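Local coordinates for protein LIN-41 (Caenorhabditis elegans, PDB 4UMG) that controls the onset of developmental plasticity as a TRIM-NHL protein, the part here being its immunoglobulin-like filamin domain, at residues Pro5-Ser10 against Lys116-Ser121; Ser71-Phe76 against Leu111-Lys116. All blocks are in the same frame, centred on the assembly; numbering follows the deposited sequence.

Contact 1 of 2, residues Pro5-Ser10 against Lys116-Ser121; sequences PCAKNS and KGTPIS
Lys-116 reaches from the turn at the start of 116-121 to the N-terminal loop 5-10. From its CB, the CG stands anti to its own carbonyl carbon (chi1 -63°), and the chain runs extended from there. CG runs past Asp-72. Lys-116 CD is the first atom to come close to Pro-5 O, at 3.7 Å, and Lys-116 CE follows at 3.2 Å from Pro-5 O. The tip, Lys-116 NZ, donates a hydrogen bond to the same Pro-5 O over 3.0 Å, tilted 23° from the carbonyl plane. CD, CE and NZ all meet the one oxygen. A second bond from NZ to Ser-3 O ties the ammonium group to the chain just before the loop.

The domain is a filamin repeat, an immunoglobulin-like beta sandwich of the E-set clan. Here the loop that leads into strand 11-12 is laid against the start of strand 118-130. Ala-7 is buried at this place. Ala-7 CB lies 3.6 Å from Thr-118 CG2, and it also touches the carbonyl oxygen of that threonine. Ala-7 O meets the CA of Ile-120 in a CA-H...O contact and takes a weak hydrogen bond from Ser-121 N.

Ser-121 holds the other end of the loop. Ser-121 OG sits between its own backbone N and carbonyl carbon (chi1 66°) and donates to Ser-10 O at 2.7 Å. Ser-121 N donates to Ser-10 O as well, at 3.2 Å, so two bonds from one residue grip it, from opposite faces of its plane. Beside them, Ser-10 CB lies 3.9 Å from Ile-120 CG2. Ser-10 OG turns back into its own loop and donates to Cys-6 O at 2.8 Å, from above the carbonyl plane. The same hydroxyl also bonds to Arg-33 N.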
ATOM      1  N   PRO A   5       0.838 -13.004  -8.299  1.00 39.00           N
ATOM      2  CA  PRO A   5       1.804 -11.927  -8.046  1.00 36.57           C
ATOM      3  C   PRO A   5       3.072 -12.405  -7.347  1.00 36.61           C
ATOM      4  O   PRO A   5       3.074 -13.452  -6.696  1.00 35.94           O
ATOM      5  CB  PRO A   5       1.005 -10.933  -7.200  1.00 38.29           C
ATOM      6  CG  PRO A   5       0.022 -11.791  -6.459  1.00 43.75           C
ATOM      7  CD  PRO A   5      -0.367 -12.854  -7.449  1.00 40.32           C
ATOM      8  N   CYS A   6       4.159 -11.653  -7.536  1.00 30.40           N
ATOM      9  CA  CYS A   6       5.477 -11.942  -6.990  1.00 29.46           C
ATOM     10  C   CYS A   6       5.835 -10.748  -6.131  1.00 31.67           C
ATOM     11  O   CYS A   6       5.870  -9.626  -6.619  1.00 29.73           O
ATOM     12  CB  CYS A   6       6.475 -12.144  -8.128  1.00 30.87           C
ATOM     13  SG  CYS A   6       8.203 -12.175  -7.610  1.00 34.95           S
ATOM     14  N   ALA A   7       6.112 -10.978  -4.844  1.00 27.55           N
ATOM     15  CA  ALA A   7       6.413  -9.872  -3.962  1.00 26.53           C
ATOM     16  C   ALA A   7       7.584  -8.980  -4.418  1.00 29.54           C
ATOM     17  O   ALA A   7       7.443  -7.755  -4.450  1.00 29.82           O
ATOM     18  CB  ALA A   7       6.659 -10.386  -2.544  1.00 27.52           C
ATOM     19  N   LYS A   8       8.724  -9.571  -4.762  1.00 27.10           N
ATOM     20  CA  LYS A   8       9.905  -8.796  -5.154  1.00 26.43           C
ATOM     21  C   LYS A   8       9.723  -7.969  -6.399  1.00 28.18           C
ATOM     22  O   LYS A   8      10.421  -6.963  -6.564  1.00 29.05           O
ATOM     23  CB  LYS A   8      11.159  -9.682  -5.269  1.00 30.39           C
ATOM     24  CG  LYS A   8      11.177 -10.721  -6.358  1.00 38.36           C
ATOM     25  CD  LYS A   8      12.357 -11.651  -6.101  1.00 44.19           C
ATOM     26  CE  LYS A   8      12.463 -12.768  -7.104  1.00 38.48           C
ATOM     27  NZ  LYS A   8      13.716 -13.538  -6.844  1.00 36.78           N
ATOM     28  N   ASN A   9       8.799  -8.386  -7.301  1.00 24.35           N
ATOM     29  CA  ASN A   9       8.574  -7.652  -8.537  1.00 24.32           C
ATOM     30  C   ASN A   9       7.434  -6.647  -8.448  1.00 28.42           C
ATOM     31  O   ASN A   9       7.230  -5.872  -9.392  1.00 28.17           O
ATOM     32  CB  ASN A   9       8.315  -8.604  -9.736  1.00 29.87           C
ATOM     33  CG  ASN A   9       9.533  -9.446 -10.117  1.00 30.85           C
ATOM     34  OD1 ASN A   9      10.665  -9.242  -9.634  1.00 28.92           O
ATOM     35  ND2 ASN A   9       9.332 -10.434 -10.967  1.00 28.55           N
ATOM     36  N   SER A  10       6.650  -6.713  -7.367  1.00 26.51           N
ATOM     37  CA  SER A  10       5.509  -5.817  -7.110  1.00 26.35           C
ATOM     38  C   SER A  10       5.989  -4.570  -6.370  1.00 28.86           C
ATOM     39  O   SER A  10       6.912  -4.649  -5.556  1.00 27.64           O
ATOM     40  CB  SER A  10       4.406  -6.543  -6.346  1.00 28.35           C
ATOM     41  OG  SER A  10       3.980  -7.626  -7.160  1.00 27.46           O
ATOM     42  N   LYS A 116       1.650 -12.909  -0.956  1.00 27.42           N
ATOM     43  CA  LYS A 116       1.867 -14.323  -0.573  1.00 29.43           C
ATOM     44  C   LYS A 116       2.680 -14.411   0.730  1.00 32.87           C
ATOM     45  O   LYS A 116       3.542 -15.284   0.894  1.00 32.91           O
ATOM     46  CB  LYS A 116       2.508 -15.138  -1.694  1.00 33.28           C
ATOM     47  CG  LYS A 116       1.655 -15.234  -2.951  1.00 38.69           C
ATOM     48  CD  LYS A 116       2.462 -15.927  -4.042  1.00 39.00           C
ATOM     49  CE  LYS A 116       1.687 -16.014  -5.330  1.00 46.95           C
ATOM     50  NZ  LYS A 116       2.561 -16.434  -6.456  1.00 55.41           N
ATOM     51  N   GLY A 117       2.425 -13.457   1.615  1.00 29.41           N
ATOM     52  CA  GLY A 117       3.085 -13.417   2.920  1.00 27.79           C
ATOM     53  C   GLY A 117       4.449 -12.784   2.938  1.00 29.83           C
ATOM     54  O   GLY A 117       5.123 -12.825   3.959  1.00 29.36           O
ATOM     55  N   THR A 118       4.872 -12.183   1.833  1.00 26.17           N
ATOM     56  CA  THR A 118       6.187 -11.549   1.769  1.00 25.27           C
ATOM     57  C   THR A 118       6.066 -10.060   1.475  1.00 26.19           C
ATOM     58  O   THR A 118       5.395  -9.718   0.510  1.00 24.86           O
ATOM     59  CB  THR A 118       7.054 -12.225   0.661  1.00 29.33           C
ATOM     60  OG1 THR A 118       7.280 -13.586   1.017  1.00 31.79           O
ATOM     61  CG2 THR A 118       8.394 -11.495   0.442  1.00 27.78           C
ATOM     62  N   PRO A 119       6.784  -9.171   2.198  1.00 24.78           N
ATOM     63  CA  PRO A 119       6.706  -7.724   1.883  1.00 24.84           C
ATOM     64  C   PRO A 119       7.110  -7.423   0.451  1.00 30.04           C
ATOM     65  O   PRO A 119       8.091  -8.016  -0.051  1.00 29.05           O
ATOM     66  CB  PRO A 119       7.700  -7.085   2.854  1.00 26.73           C
ATOM     67  CG  PRO A 119       7.744  -8.057   4.037  1.00 31.29           C
ATOM     68  CD  PRO A 119       7.636  -9.422   3.382  1.00 28.04           C
ATOM     69  N   ILE A 120       6.364  -6.514  -0.214  1.00 25.64           N
ATOM     70  CA  ILE A 120       6.712  -6.156  -1.586  1.00 27.21           C
ATOM     71  C   ILE A 120       7.941  -5.279  -1.597  1.00 31.09           C
ATOM     72  O   ILE A 120       8.385  -4.848  -0.531  1.00 28.38           O
ATOM     73  CB  ILE A 120       5.537  -5.515  -2.338  1.00 29.32           C
ATOM     74  CG1 ILE A 120       5.098  -4.141  -1.699  1.00 29.92           C
ATOM     75  CG2 ILE A 120       4.389  -6.531  -2.448  1.00 30.53           C
ATOM     76  CD1 ILE A 120       4.178  -3.282  -2.579  1.00 29.68           C
ATOM     77  N   SER A 121       8.464  -4.951  -2.806  1.00 31.34           N
ATOM     78  CA  SER A 121       9.650  -4.092  -2.866  1.00 31.76           C
ATOM     79  C   SER A 121       9.344  -2.756  -2.198  1.00 34.29           C
ATOM     80  O   SER A 121       8.291  -2.161  -2.429  1.00 33.79           O
ATOM     81  CB  SER A 121      10.089  -3.877  -4.313  1.00 39.69           C
ATOM     82  OG  SER A 121       9.108  -3.133  -5.008  1.00 54.95           O
TER

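Contact 2 of 2, residues Ser71-Phe76 against Leu111-Lys116; sequences SDVQAF and LNILVK
Strands 73-76 and 111-115 run antiparallel, 172° between their directions and 4.6 Å apart at closest approach of their axes. They are neighbours in the beta sandwich of the filamin repeat. Gln-74 with Leu-114 and Phe-76 with Asn-112 are hydrogen-bonded pairs, each joined by two backbone bonds. Val-73 with Val-115 and Ala-75 with Ile-113 are non-hydrogen-bonded pairs. Beyond the strand ends, Lys-116 N donates to Asp-72 O at 2.8 Å, almost straight at 175°. There the side chains of Asp-72 and Lys-116 lie side by side, with Asp-72 OD1 against the CG methylene. Their charged atoms are not in contact, and Lys-116 NZ bonds to Pro-5 O instead.

Val-73, Ala-75, Ile-113 and Val-115 share the face that packs into the protein. Val-73 CG2 meets Val-115 CG2 at 3.9 Å, and Ala-75 CB meets Ile-113 CG1 at 4.1 Å. On this face Ile-113 touches Val-30 of strand 26-31, while Val-73 and Ala-75 touch Met-89 of strand 84-91.

Gln-74, Leu-114, Phe-76 and Asn-112 lie on the other face. Gln-74 NE2 comes to 3.9 Å from Leu-114 CD1. Phe-76 has its CG between its own N and carbonyl carbon (chi1 59°), and from there its ring lies alongside Asn-112. Asn-112 CB sits over one ring face, 3.4 Å from Phe-76 CZ.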
ATOM      1  N   SER A  71      -6.754 -12.487  -3.254  1.00 58.49           N
ATOM      2  CA  SER A  71      -6.603 -13.220  -1.987  1.00 57.06           C
ATOM      3  C   SER A  71      -5.145 -13.398  -1.524  1.00 56.29           C
ATOM      4  O   SER A  71      -4.910 -13.767  -0.368  1.00 56.67           O
ATOM      5  CB  SER A  71      -7.300 -14.577  -2.080  1.00 63.19           C
ATOM      6  OG  SER A  71      -6.947 -15.279  -3.261  1.00 72.51           O
ATOM      7  N   ASP A  72      -4.173 -13.116  -2.415  1.00 48.69           N
ATOM      8  CA  ASP A  72      -2.736 -13.229  -2.153  1.00 46.04           C
ATOM      9  C   ASP A  72      -2.113 -11.919  -1.662  1.00 43.71           C
ATOM     10  O   ASP A  72      -0.925 -11.901  -1.338  1.00 43.17           O
ATOM     11  CB  ASP A  72      -2.009 -13.667  -3.442  1.00 47.99           C
ATOM     12  CG  ASP A  72      -2.298 -15.081  -3.904  1.00 55.87           C
ATOM     13  OD1 ASP A  72      -2.126 -16.016  -3.095  1.00 55.67           O
ATOM     14  OD2 ASP A  72      -2.606 -15.261  -5.104  1.00 59.39           O
ATOM     15  N   VAL A  73      -2.891 -10.829  -1.624  1.00 36.11           N
ATOM     16  CA  VAL A  73      -2.379  -9.507  -1.247  1.00 34.07           C
ATOM     17  C   VAL A  73      -2.968  -9.049   0.095  1.00 35.04           C
ATOM     18  O   VAL A  73      -4.182  -9.092   0.303  1.00 34.28           O
ATOM     19  CB  VAL A  73      -2.639  -8.467  -2.397  1.00 39.52           C
ATOM     20  CG1 VAL A  73      -2.187  -7.056  -2.006  1.00 39.16           C
ATOM     21  CG2 VAL A  73      -1.966  -8.893  -3.694  1.00 40.00           C
ATOM     22  N   GLN A  74      -2.093  -8.596   1.000  1.00 29.68           N
ATOM     23  CA  GLN A  74      -2.498  -8.067   2.300  1.00 28.63           C
ATOM     24  C   GLN A  74      -1.852  -6.694   2.425  1.00 31.73           C
ATOM     25  O   GLN A  74      -0.717  -6.499   1.994  1.00 31.47           O
ATOM     26  CB  GLN A  74      -1.986  -8.980   3.423  1.00 29.52           C
ATOM     27  CG  GLN A  74      -2.552 -10.394   3.370  1.00 39.69           C
ATOM     28  CD  GLN A  74      -2.098 -11.203   4.551  1.00 55.34           C
ATOM     29  OE1 GLN A  74      -2.794 -11.301   5.559  1.00 47.30           O
ATOM     30  NE2 GLN A  74      -0.912 -11.787   4.461  1.00 49.24           N
ATOM     31  N   ALA A  75      -2.572  -5.727   2.973  1.00 26.47           N
ATOM     32  CA  ALA A  75      -1.989  -4.404   3.175  1.00 24.54           C
ATOM     33  C   ALA A  75      -2.450  -3.887   4.526  1.00 27.31           C
ATOM     34  O   ALA A  75      -3.634  -4.015   4.862  1.00 26.99           O
ATOM     35  CB  ALA A  75      -2.430  -3.455   2.072  1.00 25.75           C
ATOM     36  N   PHE A  76      -1.523  -3.377   5.327  1.00 22.31           N
ATOM     37  CA  PHE A  76      -1.944  -2.758   6.567  1.00 21.97           C
ATOM     38  C   PHE A  76      -1.259  -1.429   6.782  1.00 24.56           C
ATOM     39  O   PHE A  76      -0.162  -1.190   6.288  1.00 22.60           O
ATOM     40  CB  PHE A  76      -1.850  -3.641   7.791  1.00 26.92           C
ATOM     41  CG  PHE A  76      -0.471  -4.121   8.023  1.00 29.80           C
ATOM     42  CD1 PHE A  76       0.444  -3.339   8.725  1.00 35.83           C
ATOM     43  CD2 PHE A  76      -0.101  -5.403   7.644  1.00 32.32           C
ATOM     44  CE1 PHE A  76       1.731  -3.807   8.966  1.00 37.79           C
ATOM     45  CE2 PHE A  76       1.160  -5.891   7.939  1.00 36.28           C
ATOM     46  CZ  PHE A  76       2.069  -5.089   8.585  1.00 35.51           C
ATOM     47  N   LEU A 111       3.388   1.556   6.810  1.00 24.82           N
ATOM     48  CA  LEU A 111       2.690   0.842   5.754  1.00 24.37           C
ATOM     49  C   LEU A 111       3.434  -0.427   5.463  1.00 25.97           C
ATOM     50  O   LEU A 111       4.668  -0.404   5.350  1.00 25.67           O
ATOM     51  CB  LEU A 111       2.710   1.696   4.477  1.00 25.34           C
ATOM     52  CG  LEU A 111       2.213   1.038   3.175  1.00 27.82           C
ATOM     53  CD1 LEU A 111       0.712   0.691   3.234  1.00 27.68           C
ATOM     54  CD2 LEU A 111       2.516   1.912   1.975  1.00 30.07           C
ATOM     55  N   ASN A 112       2.705  -1.521   5.328  1.00 23.26           N
ATOM     56  CA  ASN A 112       3.318  -2.778   4.857  1.00 22.10           C
ATOM     57  C   ASN A 112       2.364  -3.448   3.868  1.00 26.31           C
ATOM     58  O   ASN A 112       1.168  -3.458   4.101  1.00 25.65           O
ATOM     59  CB  ASN A 112       3.758  -3.725   6.006  1.00 21.65           C
ATOM     60  CG  ASN A 112       4.871  -4.689   5.585  1.00 32.03           C
ATOM     61  OD1 ASN A 112       5.262  -4.715   4.426  1.00 26.73           O
ATOM     62  ND2 ASN A 112       5.438  -5.485   6.515  1.00 28.69           N
ATOM     63  N   ILE A 113       2.884  -3.963   2.728  1.00 24.00           N
ATOM     64  CA  ILE A 113       2.046  -4.650   1.750  1.00 23.07           C
ATOM     65  C   ILE A 113       2.749  -5.973   1.482  1.00 28.65           C
ATOM     66  O   ILE A 113       3.937  -5.972   1.176  1.00 25.93           O
ATOM     67  CB  ILE A 113       1.878  -3.831   0.456  1.00 27.28           C
ATOM     68  CG1 ILE A 113       1.348  -2.401   0.755  1.00 28.54           C
ATOM     69  CG2 ILE A 113       0.959  -4.575  -0.548  1.00 28.42           C
ATOM     70  CD1 ILE A 113       1.820  -1.350  -0.322  1.00 31.91           C
ATOM     71  N   LEU A 114       2.025  -7.090   1.699  1.00 28.28           N
ATOM     72  CA  LEU A 114       2.525  -8.447   1.589  1.00 28.56           C
ATOM     73  C   LEU A 114       1.877  -9.171   0.442  1.00 32.00           C
ATOM     74  O   LEU A 114       0.654  -9.175   0.322  1.00 32.38           O
ATOM     75  CB  LEU A 114       2.242  -9.253   2.873  1.00 29.02           C
ATOM     76  CG  LEU A 114       2.572  -8.668   4.251  1.00 35.10           C
ATOM     77  CD1 LEU A 114       2.304  -9.717   5.330  1.00 37.13           C
ATOM     78  CD2 LEU A 114       4.000  -8.226   4.371  1.00 38.31           C
ATOM     79  N   VAL A 115       2.700  -9.788  -0.406  1.00 29.59           N
ATOM     80  CA  VAL A 115       2.202 -10.593  -1.512  1.00 29.28           C
ATOM     81  C   VAL A 115       2.637 -12.013  -1.161  1.00 29.25           C
ATOM     82  O   VAL A 115       3.833 -12.256  -0.964  1.00 28.20           O
ATOM     83  CB  VAL A 115       2.744 -10.122  -2.900  1.00 34.74           C
ATOM     84  CG1 VAL A 115       2.674 -11.241  -3.930  1.00 36.13           C
ATOM     85  CG2 VAL A 115       1.967  -8.905  -3.387  1.00 34.60           C
ATOM     86  N   LYS A 116       1.650 -12.909  -0.956  1.00 27.42           N
ATOM     87  CA  LYS A 116       1.867 -14.323  -0.573  1.00 29.43           C
ATOM     88  C   LYS A 116       2.680 -14.411   0.730  1.00 32.87           C
ATOM     89  O   LYS A 116       3.542 -15.284   0.894  1.00 32.91           O
ATOM     90  CB  LYS A 116       2.508 -15.138  -1.694  1.00 33.28           C
ATOM     91  CG  LYS A 116       1.655 -15.234  -2.951  1.00 38.69           C
ATOM     92  CD  LYS A 116       2.462 -15.927  -4.042  1.00 39.00           C
ATOM     93  CE  LYS A 116       1.687 -16.014  -5.330  1.00 46.95           C
ATOM     94  NZ  LYS A 116       2.561 -16.434  -6.456  1.00 55.41           N
TER

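From the N terminus, the chain passes first through 5-10, the loop before strand 11-12. Much later it enters strand 73-78, and after two more strands it reaches 107-115. Contact 2 closes this inner loop by pairing 71-76 with 111-116. The chain then turns at Lys-116, which both contacts share, and starts strand 118-130. There contact 1 closes the outer loop, within which contact 2 is nested. Strands 107-115 and 118-130 are neighbours in the sheet, joined by a probable hydrogen bond from Ile-120 N to Ile-113 O. Val-115 also packs against Pro-5, Ala-7 and Ile-120, linking the N-terminal loop to strand 107-115.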